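Local coordinates for Rab5 protein, putative (PDB 3CLV) that is a putative Rab protein of the Ras family of small guanine-nucleotide-binding proteins and holds guanosine-5'-diphosphate in a pocket of its P-loop fold, at residues Trp138-Lys143 and Gln170-Asp175; Ile149-Ala154 and Phe195-Glu200. All coordinates share one frame; numbering follows the deposited sequence.

Interaction 1 of 2, residues Trp138-Lys143 and Gln170-Asp175; sequences WVNQLK and QKYAQD
Y172 reaches across from helix 166-175 and sets the hydroxyl end of its ring against V139 of helix 129-145, a worked example of two neighbouring helices bridged mainly by one long side chain. The backbones stay well apart: even the nearest pair of CA atoms, those of V139 and A173, is 9.7 Å apart.

The van der Waals contact is small, with about 98 Å² of surface buried in all. V139 and Y172 approach from opposite directions, and the phenol oxygen settles over the branch point of the valine, with Y172 OH 3.5 Å from V139 CB. The same oxygen lies 3.5 Å from V139 CG1, while CG2 of the valine is more remote from it, at 4.1 Å. V139 CG1 also approaches the ring carbon CZ of Y172 at 4.4 Å, on an oblique line. The tyrosine gets there by an extended first torsion, CG anti to the backbone N (chi1 171°), which carries the ring off its own helix and across the gap.

Polar chemistry contributes little between the two segments. N140 adds its side chain at the margin, but its OD1 stays 4.2 Å from Y172 OH, too far for a hydrogen bond, and none links 138-143 to 170-175. Backbone bonds stay within each helix here, as where K143 N donates to V139 O at 2.9 Å, and Y172 O also accepts from the side chain of N176.

The two helices lie side by side on one face of the central sheet of the Ras-like alpha/beta fold, with L178 and L152 packing round the tyrosine.

What follows is an association by van der Waals contact and shape: the hydroxyl meets hydrocarbon here, and no directed bond between these two segments fixes the rotation of its O-H.

Interaction 2 of 2, residues Ile149-Ala154 and Phe195-Glu200; sequences IIILVA and FYMLAE
With CG1 anti to the backbone N (chi1 -175°), I151 has its CG2 flanked by the backbone N and the carbonyl C; L198, whose CG is anti to its carbonyl carbon, brings its CD2 to that methyl. The pairing illustrates how the Ras-type alpha/beta fold covers its central sheet: strand 149-155 receives helix 191-206 on one face. The axes of segments 149-154 and 195-200 run nearly antiparallel, at 159°, and approach to 9.5 Å.

L198 makes most of the contact on the helix side. Its CD2 lies 3.7 Å from I151 CG2 and 3.8 Å from I149 CG2, so a single methyl touches two strand residues that point to the same side. I149 and L198 lie alongside, pointing opposite ways, whereas I151 meets L198 at a slant. No hydrogen bond crosses; the strand spends its backbone on its neighbours, I151 pairing with A120 and V122. I121, L179 and I181 also pack on I151, which leaves it buried in the core.

M197 covers the far end of I151, roughly perpendicular to it. The bend at its last torsion (chi3 75°) places only the terminal methyl; it is SD and CB of M197 that each lie 4.0 Å from I151 CD1.

Overall arrangement
Interactions 1 and 2 lie on opposite faces of strand 149-155 in one central sheet, their centres about 13 Å apart. Along the chain the segments alternate: 138-143, 149-154, 170-175, 195-200. Helices 129-145 and 166-175 are the connections of two successive beta-alpha-beta crossovers, from strand 119-125 to 149-155 and on to 179-183, all parallel. L142 and K143 pack on I150, so that one face of the strand meets these two helices and the other meets helix 191-206. The strand is thus sandwiched between helical layers, so the two contacts together illustrate the three-layer core of a Ras-like protein that carries the guanosine-5'-diphosphate pocket.

Interaction 1 of 2, residues Trp138-Lys143 and Gln170-Asp175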
loop_
_atom_site.group_PDB
_atom_site.type_symbol
_atom_site.label_atom_id
_atom_site.label_comp_id
_atom_site.label_asym_id
_atom_site.label_seq_id
_atom_site.Cartn_x
_atom_site.Cartn_y
_atom_site.Cartn_z
ATOM N N TRP A 138 -11.234 8.900 -13.243
ATOM C CA TRP A 138 -10.694 8.150 -12.108
ATOM C C TRP A 138 -11.736 7.299 -11.389
ATOM O O TRP A 138 -11.435 6.170 -10.980
ATOM C CB TRP A 138 -9.975 9.058 -11.105
ATOM C CG TRP A 138 -8.593 9.425 -11.555
ATOM C CD1 TRP A 138 -7.619 8.576 -12.034
ATOM C CD2 TRP A 138 -8.021 10.728 -11.544
ATOM N NE1 TRP A 138 -6.483 9.290 -12.347
ATOM C CE2 TRP A 138 -6.701 10.613 -12.059
ATOM C CE3 TRP A 138 -8.503 11.993 -11.170
ATOM C CZ2 TRP A 138 -5.841 11.722 -12.189
ATOM C CZ3 TRP A 138 -7.657 13.095 -11.304
ATOM C CH2 TRP A 138 -6.334 12.949 -11.813
ATOM N N VAL A 139 -12.942 7.840 -11.240
ATOM C CA VAL A 139 -14.045 7.094 -10.626
ATOM C C VAL A 139 -14.330 5.804 -11.411
ATOM O O VAL A 139 -14.465 4.729 -10.818
ATOM C CB VAL A 139 -15.321 7.954 -10.494
ATOM C CG1 VAL A 139 -16.559 7.087 -10.199
ATOM C CG2 VAL A 139 -15.141 9.077 -9.423
ATOM N N ASN A 140 -14.395 5.919 -12.737
ATOM C CA ASN A 140 -14.569 4.755 -13.618
ATOM C C ASN A 140 -13.475 3.706 -13.476
ATOM O O ASN A 140 -13.762 2.518 -13.408
ATOM C CB ASN A 140 -14.766 5.203 -15.082
ATOM C CG ASN A 140 -16.094 5.908 -15.296
ATOM O OD1 ASN A 140 -17.081 5.612 -14.626
ATOM N ND2 ASN A 140 -16.121 6.852 -16.221
ATOM N N GLN A 141 -12.218 4.148 -13.382
ATOM C CA GLN A 141 -11.099 3.242 -13.150
ATOM C C GLN A 141 -11.213 2.554 -11.802
ATOM O O GLN A 141 -10.969 1.351 -11.680
ATOM C CB GLN A 141 -9.769 4.000 -13.158
ATOM C CG GLN A 141 -9.215 4.361 -14.494
ATOM C CD GLN A 141 -7.787 4.910 -14.395
ATOM O OE1 GLN A 141 -7.361 5.410 -13.350
ATOM N NE2 GLN A 141 -7.041 4.792 -15.484
ATOM N N LEU A 142 -11.553 3.325 -10.771
ATOM C CA LEU A 142 -11.659 2.758 -9.424
ATOM C C LEU A 142 -12.789 1.728 -9.296
ATOM O O LEU A 142 -12.599 0.657 -8.689
ATOM C CB LEU A 142 -11.834 3.861 -8.376
ATOM C CG LEU A 142 -10.633 4.742 -8.029
ATOM C CD1 LEU A 142 -11.156 6.070 -7.478
ATOM C CD2 LEU A 142 -9.742 4.053 -7.004
ATOM N N LYS A 143 -13.947 2.037 -9.871
ATOM C CA LYS A 143 -15.092 1.101 -9.859
ATOM C C LYS A 143 -14.759 -0.254 -10.472
ATOM O O LYS A 143 -15.253 -1.273 -10.020
ATOM C CB LYS A 143 -16.326 1.708 -10.540
ATOM C CG LYS A 143 -16.822 2.950 -9.823
ATOM C CD LYS A 143 -18.023 3.573 -10.492
ATOM C CE LYS A 143 -19.249 3.402 -9.636
ATOM N NZ LYS A 143 -19.735 1.991 -9.533
ATOM N N GLN A 170 -23.892 16.263 -8.467
ATOM C CA GLN A 170 -24.728 15.444 -7.566
ATOM C C GLN A 170 -25.462 14.323 -8.292
ATOM O O GLN A 170 -25.508 13.197 -7.803
ATOM C CB GLN A 170 -25.740 16.315 -6.836
ATOM C CG GLN A 170 -25.138 17.202 -5.765
ATOM C CD GLN A 170 -26.184 18.052 -5.076
ATOM O OE1 GLN A 170 -26.928 18.790 -5.733
ATOM N NE2 GLN A 170 -26.255 17.954 -3.748
ATOM N N LYS A 171 -26.019 14.616 -9.468
ATOM C CA LYS A 171 -26.665 13.563 -10.260
ATOM C C LYS A 171 -25.659 12.499 -10.665
ATOM O O LYS A 171 -25.944 11.293 -10.545
ATOM C CB LYS A 171 -27.376 14.128 -11.493
ATOM C CG LYS A 171 -28.245 13.081 -12.229
ATOM N N TYR A 172 -24.478 12.955 -11.117
ATOM C CA TYR A 172 -23.386 12.071 -11.496
ATOM C C TYR A 172 -23.047 11.110 -10.353
ATOM O O TYR A 172 -22.893 9.912 -10.588
ATOM C CB TYR A 172 -22.126 12.849 -11.954
ATOM C CG TYR A 172 -20.928 11.937 -12.140
ATOM C CD1 TYR A 172 -20.805 11.149 -13.284
ATOM C CD2 TYR A 172 -19.941 11.822 -11.148
ATOM C CE1 TYR A 172 -19.732 10.286 -13.453
ATOM C CE2 TYR A 172 -18.834 10.949 -11.319
ATOM C CZ TYR A 172 -18.749 10.184 -12.463
ATOM O OH TYR A 172 -17.700 9.310 -12.668
ATOM N N ALA A 173 -22.926 11.650 -9.140
ATOM C CA ALA A 173 -22.530 10.850 -7.975
ATOM C C ALA A 173 -23.588 9.802 -7.613
ATOM O O ALA A 173 -23.249 8.667 -7.279
ATOM C CB ALA A 173 -22.197 11.737 -6.787
ATOM N N GLN A 174 -24.860 10.191 -7.705
ATOM C CA GLN A 174 -25.987 9.265 -7.510
ATOM C C GLN A 174 -25.974 8.128 -8.532
ATOM O O GLN A 174 -26.122 6.951 -8.186
ATOM C CB GLN A 174 -27.308 10.025 -7.623
ATOM C CG GLN A 174 -27.517 11.079 -6.540
ATOM C CD GLN A 174 -28.775 11.913 -6.758
ATOM O OE1 GLN A 174 -28.870 13.041 -6.276
ATOM N NE2 GLN A 174 -29.743 11.359 -7.481
ATOM N N ASP A 175 -25.755 8.485 -9.794
ATOM C CA ASP A 175 -25.756 7.523 -10.873
ATOM C C ASP A 175 -24.641 6.520 -10.707
ATOM O O ASP A 175 -24.753 5.365 -11.139
ATOM C CB ASP A 175 -25.612 8.241 -12.213
ATOM C CG ASP A 175 -26.896 8.920 -12.658
ATOM O OD1 ASP A 175 -27.845 9.042 -11.847
ATOM O OD2 ASP A 175 -26.938 9.345 -13.832
#

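Interaction 2 of 2, residues Ile149-Ala154 and Phe195-Glu200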
loop_
_atom_site.group_PDB
_atom_site.type_symbol
_atom_site.label_atom_id
_atom_site.label_comp_id
_atom_site.label_asym_id
_atom_site.label_seq_id
_atom_site.Cartn_x
_atom_site.Cartn_y
_atom_site.Cartn_z
ATOM N N ILE A 149 -15.043 2.354 -1.149
ATOM C CA ILE A 149 -15.966 3.415 -0.739
ATOM C C ILE A 149 -15.417 4.713 -1.328
ATOM O O ILE A 149 -14.338 5.180 -0.935
ATOM C CB ILE A 149 -16.112 3.505 0.806
ATOM C CG1 ILE A 149 -16.644 2.183 1.364
ATOM C CG2 ILE A 149 -17.051 4.661 1.171
ATOM C CD1 ILE A 149 -16.465 2.025 2.892
ATOM N N ILE A 150 -16.150 5.279 -2.288
ATOM C CA ILE A 150 -15.692 6.458 -3.034
ATOM C C ILE A 150 -16.498 7.685 -2.622
ATOM O O ILE A 150 -17.736 7.658 -2.615
ATOM C CB ILE A 150 -15.796 6.269 -4.562
ATOM C CG1 ILE A 150 -14.981 5.048 -5.022
ATOM C CG2 ILE A 150 -15.354 7.543 -5.299
ATOM C CD1 ILE A 150 -15.393 4.565 -6.413
ATOM N N ILE A 151 -15.774 8.743 -2.271
ATOM C CA ILE A 151 -16.356 10.052 -2.028
ATOM C C ILE A 151 -15.808 11.067 -3.039
ATOM O O ILE A 151 -14.580 11.239 -3.188
ATOM C CB ILE A 151 -16.226 10.500 -0.550
ATOM C CG1 ILE A 151 -16.969 11.823 -0.302
ATOM C CG2 ILE A 151 -14.734 10.537 -0.068
ATOM C CD1 ILE A 151 -17.429 11.942 1.184
ATOM N N LEU A 152 -16.732 11.696 -3.760
ATOM C CA LEU A 152 -16.377 12.703 -4.742
ATOM C C LEU A 152 -16.430 14.029 -4.008
ATOM O O LEU A 152 -17.429 14.343 -3.351
ATOM C CB LEU A 152 -17.338 12.661 -5.933
ATOM C CG LEU A 152 -17.164 13.722 -7.015
ATOM C CD1 LEU A 152 -15.832 13.497 -7.761
ATOM C CD2 LEU A 152 -18.344 13.654 -7.998
ATOM N N VAL A 153 -15.336 14.789 -4.080
ATOM C CA VAL A 153 -15.224 16.023 -3.288
ATOM C C VAL A 153 -15.150 17.230 -4.216
ATOM O O VAL A 153 -14.254 17.327 -5.069
ATOM C CB VAL A 153 -14.004 16.014 -2.303
ATOM C CG1 VAL A 153 -13.823 17.389 -1.593
ATOM C CG2 VAL A 153 -14.132 14.897 -1.274
ATOM N N ALA A 154 -16.116 18.136 -4.052
ATOM C CA ALA A 154 -16.137 19.402 -4.778
ATOM C C ALA A 154 -15.449 20.448 -3.912
ATOM O O ALA A 154 -16.076 21.051 -3.031
ATOM C CB ALA A 154 -17.578 19.815 -5.097
ATOM N N PHE A 195 -14.428 12.793 6.172
ATOM C CA PHE A 195 -14.019 11.604 6.869
ATOM C C PHE A 195 -15.119 11.094 7.785
ATOM O O PHE A 195 -15.183 9.898 8.044
ATOM C CB PHE A 195 -12.703 11.880 7.596
ATOM C CG PHE A 195 -11.567 12.120 6.639
ATOM C CD1 PHE A 195 -10.838 11.049 6.131
ATOM C CD2 PHE A 195 -11.283 13.411 6.185
ATOM C CE1 PHE A 195 -9.813 11.257 5.234
ATOM C CE2 PHE A 195 -10.271 13.641 5.278
ATOM C CZ PHE A 195 -9.528 12.560 4.791
ATOM N N TYR A 196 -16.019 11.986 8.210
ATOM C CA TYR A 196 -17.196 11.560 8.990
ATOM C C TYR A 196 -18.063 10.648 8.134
ATOM O O TYR A 196 -18.481 9.574 8.591
ATOM C CB TYR A 196 -18.040 12.753 9.475
ATOM C CG TYR A 196 -17.366 13.647 10.511
ATOM C CD1 TYR A 196 -16.209 13.246 11.172
ATOM C CD2 TYR A 196 -17.914 14.886 10.844
ATOM C CE1 TYR A 196 -15.590 14.073 12.117
ATOM C CE2 TYR A 196 -17.306 15.714 11.780
ATOM C CZ TYR A 196 -16.148 15.301 12.407
ATOM O OH TYR A 196 -15.555 16.119 13.349
ATOM N N MET A 197 -18.314 11.088 6.900
ATOM C CA MET A 197 -19.118 10.358 5.924
ATOM C C MET A 197 -18.495 9.005 5.579
ATOM O O MET A 197 -19.194 7.972 5.558
ATOM C CB MET A 197 -19.320 11.202 4.660
ATOM C CG MET A 197 -20.264 12.429 4.844
ATOM S SD MET A 197 -20.524 13.352 3.305
ATOM C CE MET A 197 -21.625 12.271 2.426
ATOM N N LEU A 198 -17.182 9.011 5.318
ATOM C CA LEU A 198 -16.436 7.777 5.066
ATOM C C LEU A 198 -16.494 6.815 6.240
ATOM O O LEU A 198 -16.738 5.626 6.053
ATOM C CB LEU A 198 -14.968 8.075 4.736
ATOM C CG LEU A 198 -14.682 8.674 3.354
ATOM C CD1 LEU A 198 -13.181 8.986 3.204
ATOM C CD2 LEU A 198 -15.160 7.713 2.254
ATOM N N ALA A 199 -16.234 7.325 7.441
ATOM C CA ALA A 199 -16.264 6.507 8.645
ATOM C C ALA A 199 -17.657 5.890 8.884
ATOM O O ALA A 199 -17.765 4.692 9.213
ATOM C CB ALA A 199 -15.777 7.310 9.864
ATOM N N GLU A 200 -18.711 6.691 8.709
ATOM C CA GLU A 200 -20.101 6.170 8.788
ATOM C C GLU A 200 -20.310 5.000 7.810
ATOM O O GLU A 200 -20.869 3.964 8.157
ATOM C CB GLU A 200 -21.121 7.286 8.507
ATOM C CG GLU A 200 -21.175 8.367 9.593
ATOM C CD GLU A 200 -21.894 9.647 9.160
ATOM O OE1 GLU A 200 -22.112 9.873 7.948
ATOM O OE2 GLU A 200 -22.231 10.451 10.053
#